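Local coordinates for Carboxylesterase/phospholipase family protein (Francisella tularensis subsp. tularensis, PDB 4F21) that probably hydrolyses carboxylic ester bonds as a serine hydrolase of the alpha/beta-hydrolase superfamily, at residues I67-V79 with S113-Q127. Sequence-based numbering, arbitrary orientation.
Sequences IRFIFPHADIIPV and SIAKVNKLIDSQVNQ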
loop_
_atom_site.group_PDB
_atom_site.type_symbol
_atom_site.label_atom_id
_atom_site.label_comp_id
_atom_site.label_asym_id
_atom_site.label_seq_id
_atom_site.Cartn_x
_atom_site.Cartn_y
_atom_site.Cartn_z
ATOM N N ILE A 67 -6.901 10.248 -14.382
ATOM C CA ILE A 67 -6.524 9.682 -13.088
ATOM C C ILE A 67 -6.433 10.726 -11.972
ATOM O O ILE A 67 -5.581 11.614 -12.007
ATOM C CB ILE A 67 -5.190 8.906 -13.175
ATOM C CG1 ILE A 67 -5.302 7.766 -14.187
ATOM C CG2 ILE A 67 -4.804 8.352 -11.818
ATOM C CD1 ILE A 67 -4.041 6.958 -14.338
ATOM N N ARG A 68 -7.323 10.610 -10.987
ATOM C CA ARG A 68 -7.285 11.452 -9.797
ATOM C C ARG A 68 -6.301 10.880 -8.790
ATOM O O ARG A 68 -6.283 9.677 -8.551
ATOM C CB ARG A 68 -8.667 11.530 -9.150
ATOM C CG ARG A 68 -8.683 12.294 -7.829
ATOM C CD ARG A 68 -10.027 12.188 -7.124
ATOM N NE ARG A 68 -11.079 12.926 -7.816
ATOM C CZ ARG A 68 -12.022 12.364 -8.563
ATOM N NH1 ARG A 68 -12.043 11.051 -8.719
ATOM N NH2 ARG A 68 -12.943 13.115 -9.154
ATOM N N PHE A 69 -5.485 11.738 -8.190
ATOM C CA PHE A 69 -4.533 11.275 -7.184
ATOM C C PHE A 69 -4.875 11.769 -5.779
ATOM O O PHE A 69 -5.089 12.968 -5.564
ATOM C CB PHE A 69 -3.102 11.666 -7.561
ATOM C CG PHE A 69 -2.452 10.725 -8.541
ATOM C CD1 PHE A 69 -2.482 10.985 -9.900
ATOM C CD2 PHE A 69 -1.805 9.582 -8.099
ATOM C CE1 PHE A 69 -1.880 10.122 -10.798
ATOM C CE2 PHE A 69 -1.203 8.717 -8.993
ATOM C CZ PHE A 69 -1.240 8.987 -10.343
ATOM N N ILE A 70 -4.919 10.832 -4.833
ATOM C CA ILE A 70 -5.218 11.142 -3.437
ATOM C C ILE A 70 -4.010 10.891 -2.535
ATOM O O ILE A 70 -3.571 9.754 -2.389
ATOM C CB ILE A 70 -6.393 10.292 -2.923
ATOM C CG1 ILE A 70 -7.633 10.535 -3.777
ATOM C CG2 ILE A 70 -6.687 10.606 -1.462
ATOM C CD1 ILE A 70 -8.080 11.975 -3.785
ATOM N N PHE A 71 -3.484 11.958 -1.935
ATOM C CA PHE A 71 -2.352 11.868 -1.014
ATOM C C PHE A 71 -2.740 12.289 0.401
ATOM O O PHE A 71 -2.522 13.439 0.782
ATOM C CB PHE A 71 -1.204 12.767 -1.481
ATOM C CG PHE A 71 -0.433 12.225 -2.647
ATOM C CD1 PHE A 71 0.616 11.346 -2.450
ATOM C CD2 PHE A 71 -0.745 12.612 -3.938
ATOM C CE1 PHE A 71 1.332 10.849 -3.519
ATOM C CE2 PHE A 71 -0.033 12.119 -5.013
ATOM C CZ PHE A 71 1.007 11.235 -4.804
ATOM N N PRO A 72 -3.310 11.362 1.188
ATOM C CA PRO A 72 -3.689 11.669 2.573
ATOM C C PRO A 72 -2.483 12.050 3.426
ATOM O O PRO A 72 -1.400 11.494 3.233
ATOM C CB PRO A 72 -4.291 10.354 3.072
ATOM C CG PRO A 72 -4.695 9.626 1.837
ATOM C CD PRO A 72 -3.675 9.988 0.810
ATOM N N HIS A 73 -2.666 12.989 4.351
ATOM C CA HIS A 73 -1.586 13.404 5.242
ATOM C C HIS A 73 -1.263 12.299 6.242
ATOM O O HIS A 73 -2.119 11.477 6.569
ATOM C CB HIS A 73 -1.937 14.706 5.967
ATOM C CG HIS A 73 -1.845 15.925 5.102
ATOM N ND1 HIS A 73 -2.169 15.915 3.762
ATOM C CD2 HIS A 73 -1.467 17.193 5.387
ATOM C CE1 HIS A 73 -1.994 17.124 3.259
ATOM N NE2 HIS A 73 -1.569 17.920 4.224
ATOM N N ALA A 74 -0.028 12.298 6.736
ATOM C CA ALA A 74 0.507 11.187 7.528
ATOM C C ALA A 74 -0.239 10.883 8.831
ATOM O O ALA A 74 0.081 9.910 9.514
ATOM C CB ALA A 74 1.992 11.403 7.807
ATOM N N ASP A 75 -1.225 11.706 9.174
ATOM C CA ASP A 75 -2.017 11.473 10.375
ATOM C C ASP A 75 -2.911 10.251 10.183
ATOM O O ASP A 75 -3.363 9.641 11.152
ATOM C CB ASP A 75 -2.864 12.700 10.712
ATOM C CG ASP A 75 -2.201 13.997 10.295
ATOM O OD1 ASP A 75 -0.959 14.012 10.162
ATOM O OD2 ASP A 75 -2.920 14.999 10.099
ATOM N N ILE A 76 -3.155 9.900 8.923
ATOM C CA ILE A 76 -3.926 8.707 8.586
ATOM C C ILE A 76 -3.133 7.455 8.963
ATOM O O ILE A 76 -3.699 6.379 9.150
ATOM C CB ILE A 76 -4.311 8.689 7.081
ATOM C CG1 ILE A 76 -5.781 8.309 6.905
ATOM C CG2 ILE A 76 -3.398 7.767 6.276
ATOM C CD1 ILE A 76 -6.294 8.475 5.491
ATOM N N ILE A 77 -1.818 7.618 9.087
ATOM C CA ILE A 77 -0.928 6.549 9.512
ATOM C C ILE A 77 -0.457 6.814 10.935
ATOM O O ILE A 77 0.428 7.642 11.151
ATOM C CB ILE A 77 0.319 6.465 8.613
ATOM C CG1 ILE A 77 -0.076 6.311 7.142
ATOM C CG2 ILE A 77 1.218 5.321 9.055
ATOM C CD1 ILE A 77 -0.571 4.935 6.776
ATOM N N PRO A 78 -1.044 6.111 11.914
ATOM C CA PRO A 78 -0.669 6.293 13.321
ATOM C C PRO A 78 0.804 5.979 13.562
ATOM O O PRO A 78 1.396 5.211 12.817
ATOM C CB PRO A 78 -1.563 5.287 14.055
ATOM C CG PRO A 78 -1.964 4.289 13.013
ATOM C CD PRO A 78 -2.070 5.067 11.745
ATOM N N VAL A 79 1.390 6.582 14.588
ATOM C CA VAL A 79 2.803 6.384 14.884
ATOM C C VAL A 79 3.034 5.051 15.596
ATOM O O VAL A 79 4.062 4.396 15.412
ATOM C CB VAL A 79 3.348 7.550 15.741
ATOM C CG1 VAL A 79 2.418 7.825 16.914
ATOM C CG2 VAL A 79 4.772 7.269 16.215
ATOM N N SER A 113 -7.193 3.412 11.131
ATOM C CA SER A 113 -6.572 3.929 9.919
ATOM C C SER A 113 -7.217 3.311 8.687
ATOM O O SER A 113 -7.561 4.019 7.735
ATOM C CB SER A 113 -5.072 3.648 9.921
ATOM O OG SER A 113 -4.455 4.230 8.790
ATOM N N ILE A 114 -7.408 1.992 8.730
ATOM C CA ILE A 114 -8.050 1.281 7.632
ATOM C C ILE A 114 -9.391 1.929 7.343
ATOM O O ILE A 114 -9.680 2.291 6.198
ATOM C CB ILE A 114 -8.262 -0.210 7.959
ATOM C CG1 ILE A 114 -6.918 -0.936 8.045
ATOM C CG2 ILE A 114 -9.163 -0.864 6.921
ATOM C CD1 ILE A 114 -7.037 -2.409 8.367
ATOM N N ALA A 115 -10.181 2.120 8.398
ATOM C CA ALA A 115 -11.509 2.704 8.264
ATOM C C ALA A 115 -11.416 4.063 7.590
ATOM O O ALA A 115 -12.249 4.398 6.742
ATOM C CB ALA A 115 -12.183 2.826 9.618
ATOM N N LYS A 116 -10.380 4.826 7.946
ATOM C CA LYS A 116 -10.184 6.140 7.352
ATOM C C LYS A 116 -10.128 5.959 5.848
ATOM O O LYS A 116 -10.921 6.559 5.114
ATOM C CB LYS A 116 -8.904 6.797 7.872
ATOM C CG LYS A 116 -8.869 6.964 9.384
ATOM C CD LYS A 116 -7.513 7.458 9.867
ATOM C CE LYS A 116 -7.442 7.481 11.386
ATOM N NZ LYS A 116 -6.067 7.784 11.877
ATOM N N VAL A 117 -9.233 5.075 5.405
ATOM C CA VAL A 117 -9.098 4.777 3.986
ATOM C C VAL A 117 -10.450 4.351 3.430
ATOM O O VAL A 117 -10.868 4.828 2.374
ATOM C CB VAL A 117 -8.042 3.683 3.717
ATOM C CG1 VAL A 117 -8.021 3.314 2.239
ATOM C CG2 VAL A 117 -6.662 4.144 4.180
ATOM N N ASN A 118 -11.152 3.498 4.173
ATOM C CA ASN A 118 -12.459 3.030 3.736
ATOM C C ASN A 118 -13.372 4.209 3.478
ATOM O O ASN A 118 -13.988 4.298 2.411
ATOM C CB ASN A 118 -13.081 2.069 4.751
ATOM C CG ASN A 118 -12.875 0.616 4.371
ATOM O OD1 ASN A 118 -13.624 0.063 3.566
ATOM N ND2 ASN A 118 -11.854 -0.009 4.944
ATOM N N LYS A 119 -13.401 5.140 4.431
ATOM C CA LYS A 119 -14.206 6.342 4.276
ATOM C C LYS A 119 -13.806 7.046 2.994
ATOM O O LYS A 119 -14.665 7.377 2.172
ATOM C CB LYS A 119 -14.053 7.276 5.478
ATOM C CG LYS A 119 -14.874 6.859 6.686
ATOM C CD LYS A 119 -14.932 7.963 7.727
ATOM C CE LYS A 119 -15.931 7.622 8.823
ATOM N NZ LYS A 119 -16.164 8.766 9.750
ATOM N N LEU A 120 -12.498 7.227 2.813
ATOM C CA LEU A 120 -11.968 7.850 1.607
ATOM C C LEU A 120 -12.490 7.125 0.375
ATOM O O LEU A 120 -12.961 7.763 -0.571
ATOM C CB LEU A 120 -10.437 7.844 1.614
ATOM C CG LEU A 120 -9.713 9.063 2.190
ATOM C CD1 LEU A 120 -8.214 8.809 2.260
ATOM C CD2 LEU A 120 -10.004 10.300 1.355
ATOM N N ILE A 121 -12.440 5.794 0.402
ATOM C CA ILE A 121 -12.923 5.018 -0.732
ATOM C C ILE A 121 -14.407 5.294 -0.899
ATOM O O ILE A 121 -14.871 5.591 -2.002
ATOM C CB ILE A 121 -12.692 3.507 -0.555
ATOM C CG1 ILE A 121 -11.209 3.212 -0.328
ATOM C CG2 ILE A 121 -13.185 2.754 -1.777
ATOM C CD1 ILE A 121 -10.923 1.759 -0.050
ATOM N N ASP A 122 -15.135 5.252 0.216
ATOM C CA ASP A 122 -16.572 5.493 0.202
ATOM C C ASP A 122 -16.861 6.900 -0.298
ATOM O O ASP A 122 -17.959 7.187 -0.768
ATOM C CB ASP A 122 -17.179 5.300 1.597
ATOM C CG ASP A 122 -17.444 3.837 1.933
ATOM O OD1 ASP A 122 -17.600 3.017 1.000
ATOM O OD2 ASP A 122 -17.511 3.510 3.138
ATOM N N SER A 123 -15.860 7.772 -0.203
ATOM C CA SER A 123 -16.014 9.154 -0.630
ATOM C C SER A 123 -15.763 9.291 -2.127
ATOM O O SER A 123 -16.354 10.149 -2.781
ATOM C CB SER A 123 -15.072 10.067 0.160
ATOM O OG SER A 123 -15.289 11.428 -0.161
ATOM N N GLN A 124 -14.897 8.433 -2.664
ATOM C CA GLN A 124 -14.560 8.476 -4.085
ATOM C C GLN A 124 -15.596 7.736 -4.919
ATOM O O GLN A 124 -15.805 8.053 -6.091
ATOM C CB GLN A 124 -13.169 7.889 -4.336
ATOM C CG GLN A 124 -12.025 8.826 -3.992
ATOM C CD GLN A 124 -11.972 10.035 -4.906
ATOM O OE1 GLN A 124 -12.268 9.940 -6.097
ATOM N NE2 GLN A 124 -11.600 11.181 -4.350
ATOM N N VAL A 125 -16.238 6.746 -4.307
ATOM C CA VAL A 125 -17.272 5.973 -4.979
ATOM C C VAL A 125 -18.490 6.842 -5.241
ATOM O O VAL A 125 -18.952 6.962 -6.376
ATOM C CB VAL A 125 -17.694 4.739 -4.156
ATOM C CG1 VAL A 125 -18.903 4.065 -4.786
ATOM C CG2 VAL A 125 -16.538 3.759 -4.040
ATOM N N ASN A 126 -18.998 7.455 -4.181
ATOM C CA ASN A 126 -20.213 8.249 -4.274
ATOM C C ASN A 126 -20.015 9.589 -4.988
ATOM O O ASN A 126 -20.985 10.216 -5.417
ATOM C CB ASN A 126 -20.831 8.430 -2.888
ATOM C CG ASN A 126 -21.223 7.107 -2.255
ATOM O OD1 ASN A 126 -21.818 6.246 -2.903
ATOM N ND2 ASN A 126 -20.880 6.935 -0.984
ATOM N N GLN A 127 -18.762 10.021 -5.116
ATOM C CA GLN A 127 -18.438 11.129 -6.009
ATOM C C GLN A 127 -18.783 10.706 -7.427
ATOM O O GLN A 127 -19.733 11.211 -8.020
ATOM C CB GLN A 127 -16.951 11.493 -5.939
ATOM C CG GLN A 127 -16.582 12.493 -4.850
ATOM C CD GLN A 127 -15.112 12.878 -4.890
ATOM O OE1 GLN A 127 -14.582 13.238 -5.941
ATOM N NE2 GLN A 127 -14.444 12.797 -3.745
#
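Over one face of the Arg-68 guanidinium stands OE1 of Gln-127, 3.5 Å above the plane and displaced toward the rim; the guanidinium and the Gln-127 amide are steeply inclined, 77° apart. The Gln-124 amide approaches the same guanidinium obliquely, with 44° between the planes. The arginine leaves the strand with CG anti to the backbone N, an extended start that carries CD beside the outer end of the Gln-124 amide, and the bend at chi3 then turns the guanidinium. Its NH2 makes a salt bridge with Glu-31, just after strand 27-30, the strand paired antiparallel with 67-72.

Farther along, the contact turns apolar. Leu-120 presents CD1 to two residues at once: Pro-72 CG lies 3.6 Å from Leu-120 CD1, and Ile-76 CD1 3.8 Å from it. Ile-76 also runs alongside the extended aliphatic chain of Lys-116 in the opposite direction, its CG1 3.5 Å from Lys-116 CD. That course carries Lys-116 NZ to the carbonyl oxygen of Asp-75, where it makes a weak hydrogen bond of 3.4 Å. At the 113 end, Ser-113 OG is modelled 2.3 Å from Ile-76 O, too short for a normal hydrogen bond, so a bond is plausible but its length doubtful; Pro-78 CD packs 3.8 Å from Ser-113 CB.

The axes of strand 67-72 and helix 113-126 run roughly antiparallel, at 151° and 11.5 Å apart, as expected of a helix packed along one face of the central sheet of an alpha/beta-hydrolase. The same helix also packs on strand 134-139, through Val-117, Ile-121 and Gln-124. Chemically, the interface is graded: a buried arginine held by a carboxylate and bordered by amides at one end, an apolar middle, and, at the other, Lys-116 and Ser-113 facing two successive carbonyls of the 3-10 turn, one bond weak and the other of doubtful length.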